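Local coordinates for protein putative retaining b-glycosidase (Saccharophagus degradans, PDB 5A95) that probably hydrolyses mixed-linkage beta-glucans as a retaining family 5 glycoside hydrolase (EC 3.2.1.73), its specificity depending on its quaternary structure, at residues T67-L79 against V325-S337. The protein carries 1 engineered substitution. Numbering follows the deposited sequence.
Sequences TFRGVNIADTGKL and VSYTVWVFDPDWS. With BGC (beta-D-glucopyranose), chain D; BGC (beta-D-glucopyranose), chain B; BGC (beta-D-glucopyranose), chain C.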
ATOM      1  N   THR A  67     -31.801  22.213   6.208  1.00  9.08           N
ATOM      2  CA  THR A  67     -31.308  21.327   7.275  1.00  9.13           C
ATOM      3  C   THR A  67     -31.499  19.891   6.846  1.00  9.21           C
ATOM      4  O   THR A  67     -32.607  19.491   6.536  1.00 11.10           O
ATOM      5  CB  THR A  67     -32.101  21.604   8.591  1.00 12.42           C
ATOM      6  OG1 THR A  67     -32.042  23.018   8.880  1.00 16.04           O
ATOM      7  CG2 THR A  67     -31.543  20.837   9.738  1.00 14.66           C
ATOM      8  N   PHE A  68     -30.419  19.110   6.803  1.00  8.74           N
ATOM      9  CA  PHE A  68     -30.567  17.661   6.577  1.00  8.38           C
ATOM     10  C   PHE A  68     -31.168  17.061   7.861  1.00  8.27           C
ATOM     11  O   PHE A  68     -30.660  17.306   8.963  1.00  9.34           O
ATOM     12  CB  PHE A  68     -29.223  16.976   6.280  1.00  8.67           C
ATOM     13  CG  PHE A  68     -28.520  17.460   5.037  1.00  9.17           C
ATOM     14  CD1 PHE A  68     -28.791  16.891   3.810  1.00 10.05           C
ATOM     15  CD2 PHE A  68     -27.606  18.496   5.083  1.00  9.49           C
ATOM     16  CE1 PHE A  68     -28.177  17.321   2.665  1.00  9.88           C
ATOM     17  CE2 PHE A  68     -26.955  18.913   3.933  1.00  9.48           C
ATOM     18  CZ  PHE A  68     -27.259  18.352   2.723  1.00  9.26           C
ATOM     19  N   ARG A  69     -32.248  16.306   7.709  1.00  8.41           N
ATOM     20  CA  ARG A  69     -32.945  15.668   8.811  1.00  8.94           C
ATOM     21  C   ARG A  69     -33.358  14.302   8.303  1.00  7.74           C
ATOM     22  O   ARG A  69     -34.200  14.167   7.408  1.00  9.58           O
ATOM     23  CB  ARG A  69     -34.213  16.444   9.233  1.00 11.25           C
ATOM     24  CG  ARG A  69     -33.986  17.861   9.744  1.00 14.90           C
ATOM     25  CD  ARG A  69     -35.307  18.541  10.153  1.00 18.52           C
ATOM     26  NE  ARG A  69     -36.238  18.535   9.022  1.00 21.04           N
ATOM     27  CZ  ARG A  69     -36.400  19.504   8.138  1.00 23.25           C
ATOM     28  NH1 ARG A  69     -35.728  20.653   8.242  1.00 34.76           N
ATOM     29  NH2 ARG A  69     -37.240  19.311   7.132  1.00 26.16           N
ATOM     30  N   GLY A  70     -32.785  13.254   8.876  1.00  7.57           N
ATOM     31  CA  GLY A  70     -33.138  11.917   8.418  1.00  8.33           C
ATOM     32  C   GLY A  70     -32.490  10.810   9.196  1.00  7.59           C
ATOM     33  O   GLY A  70     -32.272  10.926  10.406  1.00  7.72           O
ATOM     34  N   VAL A  71     -32.189   9.726   8.485  1.00  6.62           N
ATOM     35  CA  VAL A  71     -31.732   8.501   9.106  1.00  6.44           C
ATOM     36  C   VAL A  71     -30.628   7.852   8.279  1.00  7.20           C
ATOM     37  O   VAL A  71     -30.531   8.060   7.068  1.00  7.32           O
ATOM     38  CB  VAL A  71     -32.865   7.466   9.287  1.00  7.84           C
ATOM     39  CG1 VAL A  71     -34.028   8.068  10.048  1.00  8.83           C
ATOM     40  CG2 VAL A  71     -33.363   6.933   7.954  1.00  7.98           C
ATOM     41  N   ASN A  72     -29.811   7.054   8.971  1.00  7.05           N
ATOM     42  CA  ASN A  72     -29.035   5.983   8.366  1.00  6.75           C
ATOM     43  C   ASN A  72     -29.922   4.800   8.073  1.00  7.54           C
ATOM     44  O   ASN A  72     -30.823   4.487   8.863  1.00  8.25           O
ATOM     45  CB  ASN A  72     -27.970   5.510   9.357  1.00  7.11           C
ATOM     46  CG  ASN A  72     -26.829   6.479   9.496  1.00  7.31           C
ATOM     47  OD1 ASN A  72     -25.870   6.387   8.741  1.00  7.98           O
ATOM     48  ND2 ASN A  72     -26.939   7.428  10.418  1.00  6.54           N
ATOM     49  N   ILE A  73     -29.609   4.097   6.991  1.00  7.05           N
ATOM     50  CA  ILE A  73     -30.036   2.726   6.798  1.00  7.55           C
ATOM     51  C   ILE A  73     -28.770   1.886   6.814  1.00  7.66           C
ATOM     52  O   ILE A  73     -27.651   2.427   6.900  1.00  8.17           O
ATOM     53  CB  ILE A  73     -30.846   2.537   5.509  1.00  7.63           C
ATOM     54  CG1 ILE A  73     -30.044   2.967   4.277  1.00  8.28           C
ATOM     55  CG2 ILE A  73     -32.180   3.283   5.609  1.00  8.48           C
ATOM     56  CD1 ILE A  73     -30.734   2.669   2.957  1.00  9.07           C
ATOM     57  N   ALA A  74     -28.923   0.570   6.807  1.00  7.76           N
ATOM     58  CA  ALA A  74     -27.764  -0.312   6.809  1.00  8.00           C
ATOM     59  C   ALA A  74     -27.022  -0.290   5.463  1.00  8.00           C
ATOM     60  O   ALA A  74     -27.510   0.226   4.459  1.00  8.94           O
ATOM     61  CB  ALA A  74     -28.161  -1.752   7.180  1.00  9.00           C
ATOM     62  N   ASP A  75     -25.831  -0.894   5.457  1.00  7.95           N
ATOM     63  CA  ASP A  75     -25.080  -1.085   4.223  1.00  7.56           C
ATOM     64  C   ASP A  75     -25.933  -1.806   3.165  1.00  8.18           C
ATOM     65  O   ASP A  75     -26.691  -2.724   3.471  1.00  8.26           O
ATOM     66  CB  ASP A  75     -23.814  -1.903   4.520  1.00  7.96           C
ATOM     67  CG  ASP A  75     -23.024  -2.234   3.292  1.00  7.87           C
ATOM     68  OD1 ASP A  75     -23.285  -3.305   2.702  1.00  7.59           O
ATOM     69  OD2 ASP A  75     -22.092  -1.468   2.943  1.00  7.81           O
ATOM     70  N   THR A  76     -25.756  -1.393   1.918  1.00  7.84           N
ATOM     71  CA  THR A  76     -26.517  -1.921   0.796  1.00  8.35           C
ATOM     72  C   THR A  76     -26.411  -3.434   0.714  1.00  9.76           C
ATOM     73  O   THR A  76     -27.398  -4.110   0.481  1.00 10.31           O
ATOM     74  CB  THR A  76     -25.992  -1.271  -0.510  1.00  9.80           C
ATOM     75  OG1 THR A  76     -26.172   0.151  -0.449  1.00 10.82           O
ATOM     76  CG2 THR A  76     -26.684  -1.815  -1.732  1.00 10.93           C
ATOM     77  N   GLY A  77     -25.202  -3.962   0.877  1.00  9.73           N
ATOM     78  CA  GLY A  77     -24.992  -5.397   0.815  1.00  9.99           C
ATOM     79  C   GLY A  77     -25.716  -6.157   1.924  1.00  9.61           C
ATOM     80  O   GLY A  77     -26.225  -7.250   1.718  1.00 11.02           O
ATOM     81  N   LYS A  78     -25.722  -5.601   3.134  1.00 10.04           N
ATOM     82  CA  LYS A  78     -26.442  -6.204   4.244  1.00  9.10           C
ATOM     83  C   LYS A  78     -27.908  -6.313   3.854  1.00  9.53           C
ATOM     84  O   LYS A  78     -28.530  -7.350   4.032  1.00 10.68           O
ATOM     85  CB  LYS A  78     -26.250  -5.364   5.519  1.00 11.11           C
ATOM     86  CG  LYS A  78     -26.934  -5.906   6.773  1.00 11.80           C
ATOM     87  CD  LYS A  78     -28.389  -5.473   6.876  1.00 12.27           C
ATOM     88  CE  LYS A  78     -28.956  -5.873   8.230  1.00 12.73           C
ATOM     89  NZ  LYS A  78     -30.410  -5.642   8.326  1.00 11.86           N
ATOM     90  N   LEU A  79     -28.474  -5.221   3.352  1.00  9.23           N
ATOM     91  CA  LEU A  79     -29.879  -5.194   2.966  1.00  9.19           C
ATOM     92  C   LEU A  79     -30.191  -6.146   1.808  1.00  9.89           C
ATOM     93  O   LEU A  79     -31.194  -6.895   1.859  1.00  9.64           O
ATOM     94  CB  LEU A  79     -30.305  -3.767   2.668  1.00  9.30           C
ATOM     95  CG  LEU A  79     -30.361  -2.864   3.916  1.00  9.07           C
ATOM     96  CD1 LEU A  79     -30.489  -1.412   3.489  1.00  9.86           C
ATOM     97  CD2 LEU A  79     -31.502  -3.278   4.836  1.00 10.41           C
ATOM     98  N   VAL A 325     -28.221  22.549  13.765  1.00  9.45           N
ATOM     99  CA  VAL A 325     -27.421  21.399  13.348  1.00  8.58           C
ATOM    100  C   VAL A 325     -28.288  20.384  12.601  1.00  6.91           C
ATOM    101  O   VAL A 325     -29.402  20.083  13.006  1.00  8.24           O
ATOM    102  CB  VAL A 325     -26.726  20.803  14.590  1.00  9.54           C
ATOM    103  CG1 VAL A 325     -26.142  19.432  14.312  1.00  8.83           C
ATOM    104  CG2 VAL A 325     -25.609  21.753  15.053  1.00 11.31           C
ATOM    105  N   SER A 326     -27.751  19.870  11.491  1.00  7.16           N
ATOM    106  CA  SER A 326     -28.375  18.797  10.722  1.00  6.77           C
ATOM    107  C   SER A 326     -28.068  17.439  11.351  1.00  6.89           C
ATOM    108  O   SER A 326     -27.137  17.318  12.155  1.00  7.09           O
ATOM    109  CB  SER A 326     -27.830  18.845   9.310  1.00  7.02           C
ATOM    110  OG  SER A 326     -28.262  19.989   8.593  1.00  7.50           O
ATOM    111  N   TYR A 327     -28.839  16.418  11.010  1.00  6.49           N
ATOM    112  CA  TYR A 327     -28.644  15.120  11.643  1.00  6.74           C
ATOM    113  C   TYR A 327     -29.225  13.961  10.852  1.00  7.49           C
ATOM    114  O   TYR A 327     -30.216  14.089  10.161  1.00  7.61           O
ATOM    115  CB  TYR A 327     -29.225  15.098  13.068  1.00  7.78           C
ATOM    116  CG  TYR A 327     -30.682  15.441  13.149  1.00  8.64           C
ATOM    117  CD1 TYR A 327     -31.657  14.466  13.014  1.00 10.24           C
ATOM    118  CD2 TYR A 327     -31.092  16.744  13.321  1.00  8.48           C
ATOM    119  CE1 TYR A 327     -33.004  14.782  13.095  1.00 12.17           C
ATOM    120  CE2 TYR A 327     -32.432  17.073  13.405  1.00 10.67           C
ATOM    121  CZ  TYR A 327     -33.388  16.092  13.277  1.00 12.47           C
ATOM    122  OH  TYR A 327     -34.745  16.401  13.336  1.00 17.82           O
ATOM    123  N   THR A 328     -28.589  12.799  11.027  1.00  6.46           N
ATOM    124  CA  THR A 328     -29.115  11.533  10.564  1.00  6.45           C
ATOM    125  C   THR A 328     -28.977  10.493  11.676  1.00  6.67           C
ATOM    126  O   THR A 328     -27.873  10.092  12.049  1.00  7.00           O
ATOM    127  CB  THR A 328     -28.453  11.026   9.281  1.00  6.01           C
ATOM    128  OG1 THR A 328     -27.037  10.987   9.393  1.00  6.65           O
ATOM    129  CG2 THR A 328     -28.818  11.888   8.095  1.00  7.34           C
ATOM    130  N   VAL A 329     -30.113  10.032  12.208  1.00  6.38           N
ATOM    131  CA  VAL A 329     -30.140   9.129  13.335  1.00  6.62           C
ATOM    132  C   VAL A 329     -29.582   7.758  12.905  1.00  7.53           C
ATOM    133  O   VAL A 329     -29.801   7.305  11.770  1.00  7.81           O
ATOM    134  CB  VAL A 329     -31.589   8.944  13.829  1.00  7.55           C
ATOM    135  CG1 VAL A 329     -31.680   8.019  15.035  1.00  8.53           C
ATOM    136  CG2 VAL A 329     -32.203  10.290  14.184  1.00  8.53           C
ATOM    137  N   TRP A 330     -28.898   7.091  13.832  1.00  6.30           N
ATOM    138  CA  TRP A 330     -28.408   5.723  13.636  1.00  6.71           C
ATOM    139  C   TRP A 330     -29.267   4.789  14.503  1.00  7.81           C
ATOM    140  O   TRP A 330     -29.302   4.986  15.707  1.00  7.80           O
ATOM    141  CB  TRP A 330     -26.908   5.624  14.058  1.00  6.91           C
ATOM    142  CG  TRP A 330     -26.320   4.248  13.881  1.00  7.36           C
ATOM    143  CD1 TRP A 330     -26.427   3.199  14.747  1.00  8.01           C
ATOM    144  CD2 TRP A 330     -25.643   3.747  12.730  1.00  7.20           C
ATOM    145  NE1 TRP A 330     -25.799   2.091  14.231  1.00  9.33           N
ATOM    146  CE2 TRP A 330     -25.317   2.397  12.986  1.00  8.08           C
ATOM    147  CE3 TRP A 330     -25.261   4.317  11.512  1.00  7.60           C
ATOM    148  CZ2 TRP A 330     -24.643   1.598  12.058  1.00  9.02           C
ATOM    149  CZ3 TRP A 330     -24.599   3.539  10.594  1.00  8.23           C
ATOM    150  CH2 TRP A 330     -24.271   2.189  10.875  1.00  9.19           C
ATOM    151  N   VAL A 331     -29.928   3.765  13.940  1.00  8.30           N
ATOM    152  CA  VAL A 331     -29.978   3.416  12.510  1.00  7.70           C
ATOM    153  C   VAL A 331     -31.367   2.837  12.207  1.00  7.27           C
ATOM    154  O   VAL A 331     -31.949   2.154  13.058  1.00  8.59           O
ATOM    155  CB  VAL A 331     -28.864   2.397  12.150  1.00  7.90           C
ATOM    156  CG1 VAL A 331     -28.937   1.165  13.024  1.00  8.70           C
ATOM    157  CG2 VAL A 331     -28.889   2.025  10.674  1.00  9.33           C
ATOM    158  N   PHE A 332     -31.891   3.110  11.017  1.00  8.03           N
ATOM    159  CA  PHE A 332     -33.197   2.624  10.606  1.00  7.82           C
ATOM    160  C   PHE A 332     -33.024   1.224  10.025  1.00  7.41           C
ATOM    161  O   PHE A 332     -32.989   1.026   8.828  1.00  8.82           O
ATOM    162  CB  PHE A 332     -33.829   3.593   9.615  1.00  7.53           C
ATOM    163  CG  PHE A 332     -35.293   3.363   9.414  1.00  8.35           C
ATOM    164  CD1 PHE A 332     -36.208   3.950  10.279  1.00  9.35           C
ATOM    165  CD2 PHE A 332     -35.772   2.606   8.354  1.00  9.42           C
ATOM    166  CE1 PHE A 332     -37.566   3.776  10.088  1.00  9.36           C
ATOM    167  CE2 PHE A 332     -37.141   2.438   8.164  1.00 10.08           C
ATOM    168  CZ  PHE A 332     -38.026   3.008   9.045  1.00  9.56           C
ATOM    169  N   ASP A 333     -32.917   0.272  10.946  1.00  8.59           N
ATOM    170  CA  ASP A 333     -32.676  -1.131  10.681  1.00  8.75           C
ATOM    171  C   ASP A 333     -33.130  -1.883  11.912  1.00  9.23           C
ATOM    172  O   ASP A 333     -32.960  -1.372  13.018  1.00 10.06           O
ATOM    173  CB  ASP A 333     -31.164  -1.367  10.480  1.00  9.00           C
ATOM    174  CG  ASP A 333     -30.872  -2.727   9.916  1.00  8.69           C
ATOM    175  OD1 ASP A 333     -31.091  -2.910   8.701  1.00  8.98           O
ATOM    176  OD2 ASP A 333     -30.467  -3.643  10.683  1.00  9.79           O
ATOM    177  N   PRO A 334     -33.698  -3.103  11.752  1.00 10.23           N
ATOM    178  CA  PRO A 334     -34.095  -3.883  12.935  1.00 10.19           C
ATOM    179  C   PRO A 334     -32.983  -4.743  13.541  1.00 10.15           C
ATOM    180  O   PRO A 334     -33.178  -5.326  14.600  1.00 12.88           O
ATOM    181  CB  PRO A 334     -35.228  -4.776  12.398  1.00 11.88           C
ATOM    182  CG  PRO A 334     -34.857  -5.008  10.982  1.00 12.79           C
ATOM    183  CD  PRO A 334     -34.172  -3.747  10.511  1.00  9.31           C
ATOM    184  N   ASP A 335     -31.844  -4.853  12.869  1.00 11.01           N
ATOM    185  CA  ASP A 335     -30.750  -5.723  13.298  1.00 12.38           C
ATOM    186  C   ASP A 335     -29.571  -4.969  13.877  1.00 10.90           C
ATOM    187  O   ASP A 335     -29.071  -5.311  14.950  1.00 12.98           O
ATOM    188  CB  ASP A 335     -30.262  -6.609  12.137  1.00 12.70           C
ATOM    189  CG  ASP A 335     -31.366  -7.398  11.518  1.00 15.09           C
ATOM    190  OD1 ASP A 335     -32.062  -8.075  12.276  1.00 18.68           O
ATOM    191  OD2 ASP A 335     -31.550  -7.348  10.292  1.00 17.58           O
ATOM    192  N   TRP A 336     -29.112  -3.938  13.175  1.00 10.24           N
ATOM    193  CA  TRP A 336     -28.007  -3.119  13.613  1.00 10.10           C
ATOM    194  C   TRP A 336     -28.495  -2.128  14.665  1.00  9.70           C
ATOM    195  O   TRP A 336     -29.553  -1.535  14.507  1.00 10.94           O
ATOM    196  CB  TRP A 336     -27.444  -2.366  12.410  1.00  8.50           C
ATOM    197  CG  TRP A 336     -26.661  -3.199  11.479  1.00  8.54           C
ATOM    198  CD1 TRP A 336     -26.530  -4.569  11.487  1.00  9.33           C
ATOM    199  CD2 TRP A 336     -25.853  -2.720  10.413  1.00  8.29           C
ATOM    200  NE1 TRP A 336     -25.669  -4.960  10.472  1.00 10.14           N
ATOM    201  CE2 TRP A 336     -25.257  -3.845   9.788  1.00  8.27           C
ATOM    202  CE3 TRP A 336     -25.586  -1.439   9.906  1.00  8.00           C
ATOM    203  CZ2 TRP A 336     -24.395  -3.724   8.703  1.00  8.51           C
ATOM    204  CZ3 TRP A 336     -24.701  -1.323   8.823  1.00  7.67           C
ATOM    205  CH2 TRP A 336     -24.126  -2.454   8.238  1.00  8.88           C
ATOM    206  N   SER A 337     -27.704  -1.945  15.711  1.00 10.07           N
ATOM    207  CA  SER A 337     -28.142  -1.194  16.880  1.00 10.44           C
ATOM    208  C   SER A 337     -27.305   0.077  17.110  1.00  9.33           C
ATOM    209  O   SER A 337     -26.174   0.179  16.642  1.00  9.34           O
ATOM    210  CB  SER A 337     -28.057  -2.085  18.116  1.00 11.81           C
ATOM    211  OG  SER A 337     -26.723  -2.459  18.369  1.00 13.90           O
TER
HETATM  212  C2  BGC D   2     -24.059  -1.911  14.895  1.00 10.27           C
HETATM  213  C3  BGC D   2     -23.671  -3.346  14.590  1.00 11.48           C
HETATM  214  C4  BGC D   2     -23.219  -3.494  13.154  1.00 10.76           C
HETATM  215  C5  BGC D   2     -22.140  -2.467  12.816  1.00  9.99           C
HETATM  216  C6  BGC D   2     -21.807  -2.402  11.347  1.00 10.08           C
HETATM  217  C1  BGC D   2     -22.863  -1.041  14.551  1.00 11.17           C
HETATM  218  O2  BGC D   2     -24.387  -1.842  16.281  1.00 12.10           O
HETATM  219  O3  BGC D   2     -24.818  -4.180  14.798  1.00 13.27           O
HETATM  220  O4  BGC D   2     -22.676  -4.799  12.974  1.00 11.73           O
HETATM  221  O5  BGC D   2     -22.586  -1.170  13.169  1.00  9.82           O
HETATM  222  O6  BGC D   2     -20.819  -1.401  11.125  1.00  8.60           O
HETATM  223  C2  BGC B   1     -20.314   2.790  14.333  1.00 12.97           C
HETATM  224  C3  BGC B   1     -21.509   1.961  13.866  1.00 12.38           C
HETATM  225  C4  BGC B   1     -22.029   1.118  15.036  1.00 11.95           C
HETATM  226  C5  BGC B   1     -22.336   2.015  16.220  1.00 13.86           C
HETATM  227  C6  BGC B   1     -22.878   1.250  17.403  1.00 17.66           C
HETATM  228  C1  BGC B   1     -20.512   3.463  15.688  1.00 14.00           C
HETATM  229  O1  BGC B   1     -19.299   3.793  16.317  1.00 15.06           O
HETATM  230  O2  BGC B   1     -19.955   3.771  13.290  1.00 13.04           O
HETATM  231  O3  BGC B   1     -21.081   1.190  12.699  1.00 10.68           O
HETATM  232  O4  BGC B   1     -23.191   0.321  14.760  1.00 11.57           O
HETATM  233  O5  BGC B   1     -21.096   2.589  16.622  1.00 14.48           O
HETATM  234  O6  BGC B   1     -22.919   2.195  18.474  1.00 24.57           O
HETATM  235  C2  BGC C   3     -26.054  -5.648  16.241  1.00 14.30           C
HETATM  236  C3  BGC C   3     -25.980  -6.627  17.394  1.00 15.75           C
HETATM  237  C4  BGC C   3     -24.880  -7.633  17.151  1.00 17.57           C
HETATM  238  C5  BGC C   3     -23.569  -6.906  16.927  1.00 17.55           C
HETATM  239  C6  BGC C   3     -22.425  -7.867  16.624  1.00 19.38           C
HETATM  240  C1  BGC C   3     -24.716  -5.016  15.965  1.00 14.90           C
HETATM  241  O2  BGC C   3     -27.016  -4.632  16.555  1.00 16.72           O
HETATM  242  O3  BGC C   3     -27.217  -7.328  17.485  1.00 18.95           O
HETATM  243  O4  BGC C   3     -24.812  -8.513  18.276  1.00 20.92           O
HETATM  244  O5  BGC C   3     -23.709  -6.034  15.800  1.00 16.78           O
HETATM  245  O6  BGC C   3     -22.700  -8.570  15.397  1.00 23.71           O
HETATM  246  O   HOH W   1     -31.515  -0.652   7.162  1.00  8.36           O
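The W336 ring is sandwiched between protein and sugar: A74 CB, 3.9 Å from the centroid of its six-membered ring, and K78 CE lie over one face, C4 of a glucose (chain D) over the opposite one. W32 of the second subunit adds an edge-to-face contact. W330 has C3 of another glucose (chain B) on one face and V331 CB on the other; its NE1 bonds S337 O in the ring plane, and N72 CG approaches CE3 obliquely at 3.3 Å, amide and ring planes 61° apart. The K78 chain, bent at chi2 (-85°), runs past the W336 indole to a two-carboxylate grip: NZ meets the syn lone pair of D333 OD1 at 2.8 Å and the anti lone pair of D335 OD2 at 2.8 Å. D333 OD2 also accepts from D335 N and, nearly straight, W336 N, an Asx motif. Strands 69-72 and 326-329 pair in parallel, closing the (beta/alpha)8 barrel. V329 O takes N72 N at 2.8 Å, nearly straight on, and N72 ND2 from above the carbonyl plane, while N72 OD1 is held by R103. An alanine in place of W336 would probably strip the glucose of its aromatic platform and leave A74 CB and one side of the K78 chain without the indole they pack against. The ion pairs and Asx motif thus probably hold the indole in place for the sugar at the barrel's C-terminal mouth.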